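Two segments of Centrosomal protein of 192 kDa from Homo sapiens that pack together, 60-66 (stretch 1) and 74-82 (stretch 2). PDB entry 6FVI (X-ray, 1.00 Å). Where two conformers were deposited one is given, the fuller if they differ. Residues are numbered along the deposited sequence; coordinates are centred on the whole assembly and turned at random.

Stretch 1 (60-66) LAPPYVK
Stretch 2 74-82: VFRATYAAF

The most unusual feature of this contact is an arginine that folds back across the pairing to extend it: Arg-76, at m, m, t, with chi4 at -166°, brings NH1 2.8 Å from Pro-62 O and donates a hydrogen bond at 133°. Proline has no amide proton to offer, but its carbonyl remains free to accept. The guanidinium lies with one face over Ala-61 CB, 3.6 Å from NH1, a methyl that packs against it.

The backbones run antiparallel, with Tyr-64 opposite Arg-76 as a non-hydrogen-bonded pair (CA to CA 4.6 Å) and Val-65 opposite Phe-75 as a hydrogen-bonded pair (5.2 Å). Val-65 N gives to Phe-75 O at 2.8 Å, and Phe-75 N returns to Val-65 O at 2.9 Å. Two residues along, past the Tyr-64/Arg-76 pair, Ala-77 N donates a hydrogen bond to Pro-63 O at 2.9 Å and 160°. Phi/psi are extended: -108/140 and -137/131 at Tyr-64 and Val-65, -108/167 and -101/132 at Phe-75 and Arg-76. Pro-62 (-63/163), Pro-63 (-56/144) and Ala-77 (-69/151) adopt polyproline-like values. Three CA-H...O contacts supplement the ladder; the shortest joins Tyr-64 CA to Phe-75 O at 3.2 Å.

Tyr-64 and Arg-76 share one face. Tyr-64 takes p (chi2 -83°), its end leading away while CB rests 3.8 Å from Val-74 CG1; Val-74 is t. The opposite face carries Val-65, t and buried, and Phe-75, m with chi2 -59°.

Pro-63, buried with its ring C-gamma exo, loses 92 Å² to the second stretch. Its CB lies 4.1 Å from Ala-77 CB and its CG 4.1 Å from Ala-81 CB, while Val-65 CG2 meets Ala-77 CB at 4.2 Å. Compact methyls thus suit the rigid ring and branched valine. Together the stretches bury 559 Å².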

# COMPACT_ATOMS: atom_id res chain seq x y z
N LEU A 60 7.78 3.29 1.95
CA LEU A 60 8.62 4.17 1.16
C LEU A 60 9.47 5.12 1.99
O LEU A 60 10.48 5.61 1.52
CB LEU A 60 7.79 4.84 0.08
CG LEU A 60 7.11 3.77 -0.82
CD1 LEU A 60 6.25 4.48 -1.84
CD2 LEU A 60 8.10 2.80 -1.48
N ALA A 61 9.01 5.39 3.21
CA ALA A 61 9.72 6.22 4.19
C ALA A 61 9.00 5.98 5.50
O ALA A 61 7.87 5.47 5.50
CB ALA A 61 9.66 7.68 3.81
N PRO A 62 9.59 6.40 6.61
CA PRO A 62 8.93 6.21 7.90
C PRO A 62 7.61 6.98 7.96
O PRO A 62 7.38 7.90 7.18
CB PRO A 62 9.94 6.76 8.91
CG PRO A 62 11.26 6.53 8.23
CD PRO A 62 10.97 6.89 6.79
N PRO A 63 6.75 6.65 8.91
CA PRO A 63 5.51 7.42 9.03
C PRO A 63 5.78 8.89 9.21
O PRO A 63 6.73 9.26 9.90
CB PRO A 63 4.86 6.83 10.30
CG PRO A 63 5.51 5.49 10.48
CD PRO A 63 6.89 5.67 9.99
N TYR A 64 4.92 9.70 8.63
CA TYR A 64 4.94 11.12 8.84
C TYR A 64 3.75 11.51 9.69
O TYR A 64 2.65 10.94 9.55
CB TYR A 64 5.01 11.91 7.51
CG TYR A 64 3.87 11.70 6.56
CD1 TYR A 64 3.86 10.60 5.69
CD2 TYR A 64 2.82 12.58 6.48
CE1 TYR A 64 2.83 10.41 4.80
CE2 TYR A 64 1.78 12.41 5.60
CZ TYR A 64 1.80 11.32 4.74
OH TYR A 64 0.78 11.11 3.85
N VAL A 65 3.97 12.44 10.63
CA VAL A 65 3.03 12.65 11.71
C VAL A 65 2.84 14.14 11.94
O VAL A 65 3.81 14.89 12.09
CB VAL A 65 3.51 11.97 13.00
CG1 VAL A 65 2.37 11.92 14.01
CG2 VAL A 65 4.03 10.58 12.71
N LYS A 66 1.59 14.56 12.02
CA LYS A 66 1.29 15.96 12.25
C LYS A 66 0.49 16.05 13.54
O LYS A 66 -0.12 15.09 14.02
CB LYS A 66 0.53 16.57 11.06
CG LYS A 66 -0.87 16.05 10.84
CD LYS A 66 -1.55 16.61 9.59
CE LYS A 66 -2.69 15.68 9.19
NZ LYS A 66 -3.12 15.77 7.77
N VAL A 74 5.43 18.79 10.39
CA VAL A 74 5.27 17.36 10.21
C VAL A 74 6.60 16.69 10.52
O VAL A 74 7.65 17.08 10.00
CB VAL A 74 4.80 17.06 8.80
CG1 VAL A 74 4.71 15.57 8.55
CG2 VAL A 74 3.44 17.66 8.55
N PHE A 75 6.55 15.67 11.38
CA PHE A 75 7.74 14.93 11.80
C PHE A 75 7.74 13.54 11.17
O PHE A 75 6.74 13.09 10.62
CB PHE A 75 7.78 14.81 13.31
CG PHE A 75 7.82 16.13 14.00
CD1 PHE A 75 8.83 17.05 13.79
CD2 PHE A 75 6.80 16.49 14.80
CE1 PHE A 75 8.82 18.28 14.42
CE2 PHE A 75 6.79 17.71 15.46
CZ PHE A 75 7.81 18.59 15.24
N ARG A 76 8.88 12.87 11.25
CA ARG A 76 8.96 11.45 10.96
C ARG A 76 8.99 10.66 12.26
O ARG A 76 9.77 10.99 13.18
CB ARG A 76 10.20 11.11 10.16
CG ARG A 76 10.23 11.61 8.75
CD ARG A 76 9.35 10.82 7.80
NE ARG A 76 9.57 11.27 6.43
CZ ARG A 76 8.80 10.98 5.40
NH1 ARG A 76 7.76 10.21 5.56
NH2 ARG A 76 9.07 11.47 4.20
N ALA A 77 8.17 9.63 12.36
CA ALA A 77 8.25 8.75 13.53
C ALA A 77 9.56 7.97 13.49
O ALA A 77 10.07 7.64 12.42
CB ALA A 77 7.08 7.80 13.57
N THR A 78 10.06 7.63 14.67
CA THR A 78 11.30 6.86 14.81
C THR A 78 11.00 5.36 15.01
O THR A 78 11.90 4.58 15.31
CB THR A 78 12.12 7.37 15.98
OG1 THR A 78 11.33 7.21 17.16
CG2 THR A 78 12.52 8.81 15.78
N TYR A 79 9.75 4.97 14.85
CA TYR A 79 9.30 3.61 15.04
C TYR A 79 8.22 3.31 14.00
O TYR A 79 7.68 4.20 13.36
CB TYR A 79 8.76 3.43 16.48
CG TYR A 79 7.54 4.27 16.76
CD1 TYR A 79 7.65 5.60 17.18
CD2 TYR A 79 6.25 3.76 16.59
CE1 TYR A 79 6.51 6.38 17.41
CE2 TYR A 79 5.13 4.52 16.82
CZ TYR A 79 5.26 5.82 17.24
OH TYR A 79 4.13 6.53 17.50
N ALA A 80 7.92 2.03 13.87
CA ALA A 80 6.91 1.57 12.91
C ALA A 80 5.53 1.68 13.55
O ALA A 80 5.10 0.85 14.32
CB ALA A 80 7.20 0.17 12.47
N ALA A 81 4.84 2.74 13.24
CA ALA A 81 3.47 2.91 13.70
C ALA A 81 2.48 2.01 12.97
O ALA A 81 1.43 1.70 13.50
CB ALA A 81 3.05 4.35 13.56
N PHE A 82 2.83 1.58 11.78
CA PHE A 82 2.00 0.65 10.99
C PHE A 82 2.79 -0.62 10.74
O PHE A 82 3.99 -0.54 10.41
CB PHE A 82 1.59 1.26 9.65
CG PHE A 82 0.82 2.56 9.76
CD1 PHE A 82 -0.51 2.54 10.13
CD2 PHE A 82 1.43 3.76 9.52
CE1 PHE A 82 -1.23 3.73 10.20
CE2 PHE A 82 0.73 4.95 9.61
CZ PHE A 82 -0.59 4.93 9.97